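Local coordinates for STING-associated CdnE c-di-GMP synthase (Flavobacteriaceae, PDB 6WT8), which probably synthesises the cyclic dinucleotide c-di-GMP as the signal for a STING receptor in bacterial CBASS defence, at residues A[206-211]-A[215-220]; A[88-93]-A[233-238]. One frame throughout, in Å; residues are numbered along the deposited sequence.

The two contacts lie about 13 Å apart, centre to centre, and both reach the mixed sheet that forms the core of a CD-NTase-type nucleotidyltransferase domain. Residues 88-93 come first along the chain, at the end of strand 85-90; both segments of contact 1 follow, and residues 233-238 then lead into helix 235-248. Contact 1 is local, whereas contact 2 spans some 140 residues and therefore encloses it in sequence. The two meet where Ile219 O and Asp233 N lie 2.9 Å apart, probably hydrogen-bonded, and where Lys217 O touches Phe236 CD2. The start of helix 235-248 thus joins strand 218-221 to strand 85-90.

Contact 1: A[206-211]-A[215-220]; sequences VDFMKT and SRKGIQ
The connection between two antiparallel strands of the sheet, 192-204 and 218-221, is folded back on itself here, with Phe208 and Thr211 of the short helix 206-211 meeting Arg216 and Lys217 on the returning chain. Phe208 is the buried member. Its CG stands anti to the backbone N (chi1 172°), which carries the ring out to Lys217, whose CG sits over one face, offset toward the rim, in a CH-pi contact. The lysine chain bends beyond this point, and its CD stays close to the ring, 3.7 Å from Phe208 CZ. At the root of the side chain, Phe208 CB packs against Arg216 CB at 4.0 Å. The extended arginine chain then runs on to Thr211, crossing it nearly at a right angle with Arg216 CD 3.4 Å from Thr211 OG1. That hydroxyl is gripped twice: it donates to Asp207 O at 2.8 Å, and it is also hydrogen-bonded to Asp213 N in the intervening turn. Arg216 NE forms a salt bridge with Asp213. Asp207 OD2, 4.5 Å from Arg216 NH1, lies well out of the guanidinium plane, so no N-H points at it and the two probably feel only each other's charge. Were Phe208 replaced by an alanine, the methylenes of Lys217 would probably lose the surface they lie on, leaving a gap between helix and returning chain and the lysine freer to turn. Lys217 has a second aromatic partner in Tyr202 of strand 192-204, with which it makes a cation-pi interaction. Arg216 also touches Leu237 and Arg241 of helix 235-248, while Met209 (selenomethionine) packs on Leu140 and His143 of helix 134-146; the short helix thus lies against helix 134-146 and, through Met209 on Lys204, against strand 192-204.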
ATOM      1  N   VAL A 206      -2.261  19.784   8.947  1.00 18.31           N
ATOM      2  CA  VAL A 206      -1.267  20.567   9.676  1.00 18.95           C
ATOM      3  C   VAL A 206       0.132  19.989   9.484  1.00 17.96           C
ATOM      4  O   VAL A 206       1.097  20.746   9.285  1.00 18.52           O
ATOM      5  CB  VAL A 206      -1.639  20.643  11.163  1.00 20.57           C
ATOM      6  CG1 VAL A 206      -0.503  21.368  11.916  1.00 22.01           C
ATOM      7  CG2 VAL A 206      -2.997  21.373  11.314  1.00 21.59           C
ATOM      8  N   ASP A 207       0.273  18.657   9.518  1.00 18.17           N
ATOM      9  CA  ASP A 207       1.615  18.095   9.339  1.00 20.36           C
ATOM     10  C   ASP A 207       2.171  18.385   7.941  1.00 17.61           C
ATOM     11  O   ASP A 207       3.383  18.661   7.789  1.00 19.48           O
ATOM     12  CB  ASP A 207       1.592  16.594   9.639  1.00 20.99           C
ATOM     13  CG  ASP A 207       1.621  16.294  11.139  1.00 30.54           C
ATOM     14  OD1 ASP A 207       2.022  17.167  11.957  1.00 29.87           O
ATOM     15  OD2 ASP A 207       1.226  15.170  11.486  1.00 36.38           O
ATOM     16  N   PHE A 208       1.323  18.329   6.915  1.00 16.41           N
ATOM     17  CA  PHE A 208       1.767  18.774   5.599  1.00 15.40           C
ATOM     18  C   PHE A 208       2.161  20.259   5.625  1.00 16.85           C
ATOM     19  O   PHE A 208       3.202  20.645   5.082  1.00 17.85           O
ATOM     20  CB  PHE A 208       0.687  18.549   4.522  1.00 17.77           C
ATOM     21  CG  PHE A 208       1.072  19.178   3.227  1.00 16.34           C
ATOM     22  CD1 PHE A 208       2.123  18.633   2.481  1.00 17.83           C
ATOM     23  CD2 PHE A 208       0.447  20.318   2.792  1.00 18.69           C
ATOM     24  CE1 PHE A 208       2.543  19.244   1.319  1.00 19.68           C
ATOM     25  CE2 PHE A 208       0.817  20.935   1.620  1.00 19.03           C
ATOM     26  CZ  PHE A 208       1.873  20.404   0.866  1.00 21.52           C
HETATM   27  N   MSE A 209       1.324  21.106   6.210  1.00 17.16           N
HETATM   28  CA  MSE A 209       1.576  22.538   6.124  1.00 19.45           C
HETATM   29  C   MSE A 209       2.810  22.916   6.946  1.00 19.71           C
HETATM   30  O   MSE A 209       3.474  23.913   6.654  1.00 22.40           O
HETATM   31  CB  MSE A 209       0.320  23.310   6.545  1.00 19.87           C
HETATM   32  CG  MSE A 209      -0.836  23.059   5.495  1.00 18.63           C
HETATM   33 SE   MSE A 209      -2.305  24.286   5.853  0.67 22.51          SE
HETATM   34  CE  MSE A 209      -3.215  23.329   7.235  1.00 20.95           C
ATOM     35  N   LYS A 210       3.181  22.077   7.930  1.00 17.32           N
ATOM     36  CA  LYS A 210       4.430  22.325   8.687  1.00 20.18           C
ATOM     37  C   LYS A 210       5.700  21.974   7.910  1.00 22.14           C
ATOM     38  O   LYS A 210       6.776  22.478   8.254  1.00 20.91           O
ATOM     39  CB  LYS A 210       4.460  21.499   9.988  1.00 20.80           C
ATOM     40  CG  LYS A 210       3.539  21.967  11.089  1.00 24.15           C
ATOM     41  CD  LYS A 210       3.556  20.995  12.300  1.00 26.17           C
ATOM     42  CE  LYS A 210       2.815  21.659  13.478  1.00 32.03           C
ATOM     43  NZ  LYS A 210       2.601  20.807  14.700  1.00 32.41           N
ATOM     44  N   THR A 211       5.621  21.075   6.926  1.00 21.11           N
ATOM     45  CA  THR A 211       6.799  20.449   6.340  1.00 22.64           C
ATOM     46  C   THR A 211       6.922  20.666   4.847  1.00 22.26           C
ATOM     47  O   THR A 211       8.048  20.629   4.330  1.00 23.53           O
ATOM     48  CB  THR A 211       6.763  18.920   6.554  1.00 20.86           C
ATOM     49  OG1 THR A 211       5.560  18.354   5.980  1.00 20.45           O
ATOM     50  CG2 THR A 211       6.812  18.560   8.016  1.00 22.46           C
ATOM     51  N   SER A 215       4.642  13.921   0.205  1.00 18.50           N
ATOM     52  CA  SER A 215       3.999  12.654   0.493  1.00 17.33           C
ATOM     53  C   SER A 215       2.930  12.783   1.564  1.00 16.47           C
ATOM     54  O   SER A 215       2.116  11.860   1.728  1.00 16.76           O
ATOM     55  CB  SER A 215       5.044  11.620   0.927  1.00 19.41           C
ATOM     56  OG  SER A 215       5.703  12.020   2.132  1.00 22.30           O
ATOM     57  N   ARG A 216       2.962  13.872   2.337  1.00 15.51           N
ATOM     58  CA  ARG A 216       1.950  14.072   3.377  1.00 14.43           C
ATOM     59  C   ARG A 216       0.679  14.716   2.844  1.00 15.07           C
ATOM     60  O   ARG A 216      -0.274  14.859   3.597  1.00 17.76           O
ATOM     61  CB  ARG A 216       2.504  14.943   4.481  1.00 16.21           C
ATOM     62  CG  ARG A 216       3.668  14.300   5.241  1.00 16.05           C
ATOM     63  CD  ARG A 216       4.169  15.314   6.268  1.00 16.98           C
ATOM     64  NE  ARG A 216       5.449  14.970   6.913  1.00 22.13           N
ATOM     65  CZ  ARG A 216       5.535  14.291   8.049  1.00 24.85           C
ATOM     66  NH1 ARG A 216       4.434  13.848   8.667  1.00 24.74           N
ATOM     67  NH2 ARG A 216       6.743  14.090   8.592  1.00 26.95           N
ATOM     68  N   LYS A 217       0.636  15.078   1.572  1.00 15.02           N
ATOM     69  CA  LYS A 217      -0.591  15.646   1.022  1.00 15.67           C
ATOM     70  C   LYS A 217      -1.675  14.587   0.932  1.00 16.65           C
ATOM     71  O   LYS A 217      -1.415  13.453   0.501  1.00 18.44           O
ATOM     72  CB  LYS A 217      -0.329  16.230  -0.364  1.00 23.60           C
ATOM     73  CG  LYS A 217       0.593  17.399  -0.379  1.00 32.26           C
ATOM     74  CD  LYS A 217       0.702  18.050  -1.760  1.00 36.16           C
ATOM     75  CE  LYS A 217      -0.610  18.661  -2.122  1.00 38.61           C
ATOM     76  NZ  LYS A 217      -0.764  20.142  -2.078  1.00 36.06           N
ATOM     77  N   GLY A 218      -2.898  14.942   1.357  1.00 17.32           N
ATOM     78  CA  GLY A 218      -4.018  14.029   1.326  1.00 17.14           C
ATOM     79  C   GLY A 218      -4.876  14.247   0.095  1.00 16.68           C
ATOM     80  O   GLY A 218      -4.740  15.264  -0.610  1.00 16.98           O
ATOM     81  N   ILE A 219      -5.714  13.248  -0.180  1.00 14.47           N
ATOM     82  CA  ILE A 219      -6.726  13.442  -1.218  1.00 13.64           C
ATOM     83  C   ILE A 219      -8.102  13.157  -0.659  1.00 16.22           C
ATOM     84  O   ILE A 219      -8.303  12.347   0.250  1.00 17.28           O
ATOM     85  CB  ILE A 219      -6.466  12.577  -2.466  1.00 14.28           C
ATOM     86  CG1 ILE A 219      -6.437  11.061  -2.133  1.00 16.17           C
ATOM     87  CG2 ILE A 219      -5.146  13.026  -3.160  1.00 17.50           C
ATOM     88  CD1 ILE A 219      -6.304  10.193  -3.382  1.00 16.73           C
ATOM     89  N   GLN A 220      -9.089  13.825  -1.261  1.00 14.86           N
ATOM     90  CA  GLN A 220     -10.512  13.566  -1.007  1.00 14.78           C
ATOM     91  C   GLN A 220     -11.113  13.224  -2.354  1.00 15.00           C
ATOM     92  O   GLN A 220     -11.221  14.083  -3.238  1.00 16.33           O
ATOM     93  CB  GLN A 220     -11.210  14.775  -0.349  1.00 14.86           C
ATOM     94  CG  GLN A 220     -10.709  15.008   1.073  1.00 17.92           C
ATOM     95  CD  GLN A 220     -11.537  15.990   1.847  1.00 18.23           C
ATOM     96  OE1 GLN A 220     -11.114  17.136   2.038  1.00 21.73           O
ATOM     97  NE2 GLN A 220     -12.743  15.577   2.302  1.00 19.75           N
TER

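Contact 2: A[88-93]-A[233-238]; sequences ERQGSV and DYPFLS
Gln90, the last residue of strand 85-90, leans on Pro235 in the first turn of helix 235-248. At the base of its side chain, Gln90 CB packs 3.7 Å from Pro235 CB. CG lies between the backbone N and the carbonyl carbon (chi1 61°), and from there the extended chain runs obliquely across the proline ring. At the tip the two amide atoms part company: Gln90 OE1 rests 3.5 Å from Pro235 CG and accepts a hydrogen bond from a water at 2.7 Å, whereas Gln90 NE2 is hydrogen-bonded to the carboxylate of Asp106 (OD2) on strand 106-112. The same water donates to Asp233 OD2 at 3.2 Å, tying the glutamine to the loop before the helix. A second water joins the backbones, accepting from Gly91 N at 3.0 Å and donating to Pro235 O. One residue further along the helix, Phe236 turns its edge to the strand, with Arg89 O in the ring plane and 3.3 Å from Phe236 CE1. Glu88 CB approaches the same ring carbon, Phe236 CE1, to 3.6 Å, while the glutamate's carboxylate forms a salt bridge with Lys214. Pro235 CG covers the centre of one ring face, so the proline and the ring lie against each other as both face the strand. Gly91 and Ser92, just beyond, fit the Gly-Ser signature of this nucleotidyltransferase superfamily. Strand 85-90 pairs with strand 106-112, whose Ile110 touches both Glu88 and Phe236, and Ile219 of strand 218-221 packs against Gln90, Pro235 and Phe236.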
ATOM      1  N   GLU A  88      -1.004  11.694 -10.140  1.00 14.53           N
ATOM      2  CA  GLU A  88      -0.243  10.866  -9.220  1.00 14.22           C
ATOM      3  C   GLU A  88      -0.706   9.421  -9.361  1.00 13.50           C
ATOM      4  O   GLU A  88      -1.455   9.061 -10.272  1.00 14.87           O
ATOM      5  CB  GLU A  88      -0.441  11.355  -7.778  1.00 14.74           C
ATOM      6  CG  GLU A  88       0.054  12.793  -7.503  1.00 19.57           C
ATOM      7  CD  GLU A  88       1.578  12.970  -7.637  1.00 25.68           C
ATOM      8  OE1 GLU A  88       2.365  11.984  -7.623  1.00 24.89           O
ATOM      9  OE2 GLU A  88       1.972  14.149  -7.754  1.00 30.43           O
ATOM     10  N   ARG A  89      -0.166   8.532  -8.503  1.00 13.25           N
ATOM     11  CA  ARG A  89      -0.507   7.119  -8.532  1.00 13.96           C
ATOM     12  C   ARG A  89      -0.741   6.626  -7.121  1.00 15.55           C
ATOM     13  O   ARG A  89      -0.163   7.142  -6.166  1.00 17.35           O
ATOM     14  CB  ARG A  89       0.644   6.269  -9.128  1.00 15.73           C
ATOM     15  CG  ARG A  89       1.059   6.623 -10.566  1.00 15.17           C
ATOM     16  CD  ARG A  89      -0.046   6.315 -11.553  1.00 16.50           C
ATOM     17  NE  ARG A  89       0.502   6.580 -12.891  1.00 16.22           N
ATOM     18  CZ  ARG A  89       0.397   7.764 -13.526  1.00 16.79           C
ATOM     19  NH1 ARG A  89      -0.286   8.754 -12.962  1.00 16.65           N
ATOM     20  NH2 ARG A  89       0.978   7.951 -14.726  1.00 18.41           N
ATOM     21  N   GLN A  90      -1.558   5.580  -6.974  1.00 14.35           N
ATOM     22  CA  GLN A  90      -1.724   4.968  -5.655  1.00 12.64           C
ATOM     23  C   GLN A  90      -1.888   3.480  -5.820  1.00 12.73           C
ATOM     24  O   GLN A  90      -2.084   2.964  -6.926  1.00 15.13           O
ATOM     25  CB  GLN A  90      -2.924   5.499  -4.873  1.00 14.12           C
ATOM     26  CG  GLN A  90      -4.302   5.263  -5.563  1.00 13.07           C
ATOM     27  CD  GLN A  90      -5.483   5.687  -4.741  1.00 15.90           C
ATOM     28  OE1 GLN A  90      -5.381   6.509  -3.830  1.00 17.80           O
ATOM     29  NE2 GLN A  90      -6.640   5.098  -5.052  1.00 18.03           N
ATOM     30  N   GLY A  91      -1.784   2.795  -4.677  1.00 14.24           N
ATOM     31  CA  GLY A  91      -1.970   1.339  -4.708  1.00 13.66           C
ATOM     32  C   GLY A  91      -0.709   0.574  -4.282  1.00 14.41           C
ATOM     33  O   GLY A  91       0.387   1.092  -4.306  1.00 15.44           O
ATOM     34  N   SER A  92      -0.895  -0.678  -3.871  1.00 14.58           N
ATOM     35  CA  SER A  92       0.233  -1.497  -3.450  1.00 13.07           C
ATOM     36  C   SER A  92       1.242  -1.734  -4.572  1.00 13.42           C
ATOM     37  O   SER A  92       2.414  -2.000  -4.297  1.00 13.38           O
ATOM     38  CB  SER A  92      -0.249  -2.833  -2.909  1.00 14.41           C
ATOM     39  OG  SER A  92      -0.962  -3.512  -3.870  1.00 18.52           O
ATOM     40  N   VAL A  93       0.850  -1.593  -5.848  1.00 13.86           N
ATOM     41  CA  VAL A  93       1.814  -1.756  -6.922  1.00 13.81           C
ATOM     42  C   VAL A  93       2.893  -0.682  -6.818  1.00 14.34           C
ATOM     43  O   VAL A  93       4.050  -0.925  -7.158  1.00 16.56           O
ATOM     44  CB  VAL A  93       1.083  -1.764  -8.284  1.00 14.44           C
ATOM     45  CG1 VAL A  93       2.118  -1.763  -9.415  1.00 16.22           C
ATOM     46  CG2 VAL A  93       0.169  -3.019  -8.415  1.00 14.37           C
ATOM     47  N   ASP A 233      -7.808  10.590   2.449  1.00 16.84           N
ATOM     48  CA  ASP A 233      -6.931   9.429   2.404  1.00 16.06           C
ATOM     49  C   ASP A 233      -5.517   9.944   2.204  1.00 18.08           C
ATOM     50  O   ASP A 233      -5.332  11.015   1.608  1.00 16.01           O
ATOM     51  CB  ASP A 233      -7.224   8.524   1.197  1.00 20.31           C
ATOM     52  CG  ASP A 233      -8.552   7.864   1.250  1.00 30.49           C
ATOM     53  OD1 ASP A 233      -8.916   7.361   2.333  1.00 30.91           O
ATOM     54  OD2 ASP A 233      -9.191   7.790   0.171  1.00 32.88           O
ATOM     55  N   TYR A 234      -4.519   9.201   2.712  1.00 16.60           N
ATOM     56  CA  TYR A 234      -3.114   9.589   2.550  1.00 16.24           C
ATOM     57  C   TYR A 234      -2.324   8.491   1.828  1.00 17.01           C
ATOM     58  O   TYR A 234      -1.368   7.902   2.375  1.00 17.65           O
ATOM     59  CB  TYR A 234      -2.498   9.916   3.910  1.00 16.03           C
ATOM     60  CG  TYR A 234      -3.116  11.117   4.586  1.00 15.50           C
ATOM     61  CD1 TYR A 234      -2.752  12.422   4.210  1.00 18.29           C
ATOM     62  CD2 TYR A 234      -4.092  10.974   5.541  1.00 19.09           C
ATOM     63  CE1 TYR A 234      -3.329  13.533   4.786  1.00 16.31           C
ATOM     64  CE2 TYR A 234      -4.691  12.105   6.140  1.00 19.19           C
ATOM     65  CZ  TYR A 234      -4.278  13.381   5.765  1.00 19.47           C
ATOM     66  OH  TYR A 234      -4.871  14.504   6.367  1.00 20.24           O
ATOM     67  N   PRO A 235      -2.705   8.164   0.589  1.00 15.00           N
ATOM     68  CA  PRO A 235      -2.036   7.052  -0.099  1.00 16.72           C
ATOM     69  C   PRO A 235      -0.565   7.314  -0.346  1.00 18.49           C
ATOM     70  O   PRO A 235       0.255   6.363  -0.387  1.00 20.29           O
ATOM     71  CB  PRO A 235      -2.793   6.941  -1.439  1.00 17.77           C
ATOM     72  CG  PRO A 235      -3.345   8.370  -1.646  1.00 17.96           C
ATOM     73  CD  PRO A 235      -3.739   8.834  -0.248  1.00 17.09           C
ATOM     74  N   PHE A 236      -0.178   8.569  -0.569  1.00 14.32           N
ATOM     75  CA  PHE A 236       1.219   8.816  -0.899  1.00 14.27           C
ATOM     76  C   PHE A 236       2.097   8.687   0.335  1.00 15.01           C
ATOM     77  O   PHE A 236       3.297   8.465   0.215  1.00 16.30           O
ATOM     78  CB  PHE A 236       1.345  10.222  -1.548  1.00 16.85           C
ATOM     79  CG  PHE A 236       0.289  10.497  -2.528  1.00 18.96           C
ATOM     80  CD1 PHE A 236       0.025   9.614  -3.577  1.00 19.64           C
ATOM     81  CD2 PHE A 236      -0.531  11.641  -2.395  1.00 17.52           C
ATOM     82  CE1 PHE A 236      -1.007   9.850  -4.513  1.00 19.54           C
ATOM     83  CE2 PHE A 236      -1.551  11.897  -3.345  1.00 18.23           C
ATOM     84  CZ  PHE A 236      -1.808  11.003  -4.380  1.00 19.31           C
ATOM     85  N   LEU A 237       1.502   8.875   1.522  1.00 15.69           N
ATOM     86  CA  LEU A 237       2.260   8.773   2.758  1.00 15.39           C
ATOM     87  C   LEU A 237       2.577   7.317   3.070  1.00 15.39           C
ATOM     88  O   LEU A 237       3.699   6.997   3.493  1.00 15.31           O
ATOM     89  CB  LEU A 237       1.439   9.416   3.887  1.00 16.58           C
ATOM     90  CG  LEU A 237       2.169   9.626   5.196  1.00 16.78           C
ATOM     91  CD1 LEU A 237       3.486  10.415   4.993  1.00 18.82           C
ATOM     92  CD2 LEU A 237       1.265  10.322   6.190  1.00 18.13           C
ATOM     93  N   SER A 238       1.599   6.428   2.869  1.00 15.14           N
ATOM     94  CA  SER A 238       1.878   5.000   2.989  1.00 13.85           C
ATOM     95  C   SER A 238       2.947   4.563   2.020  1.00 13.82           C
ATOM     96  O   SER A 238       3.880   3.814   2.398  1.00 14.91           O
ATOM     97  CB  SER A 238       0.597   4.202   2.763  1.00 20.72           C
ATOM     98  OG  SER A 238      -0.240   4.418   3.863  1.00 36.85           O
TER
HETATM   99  O   HOH W   1      -6.814   6.587  -1.574  1.00 29.51           O
HETATM  100  O   HOH W   2      -1.238   3.944  -2.009  1.00 25.69           O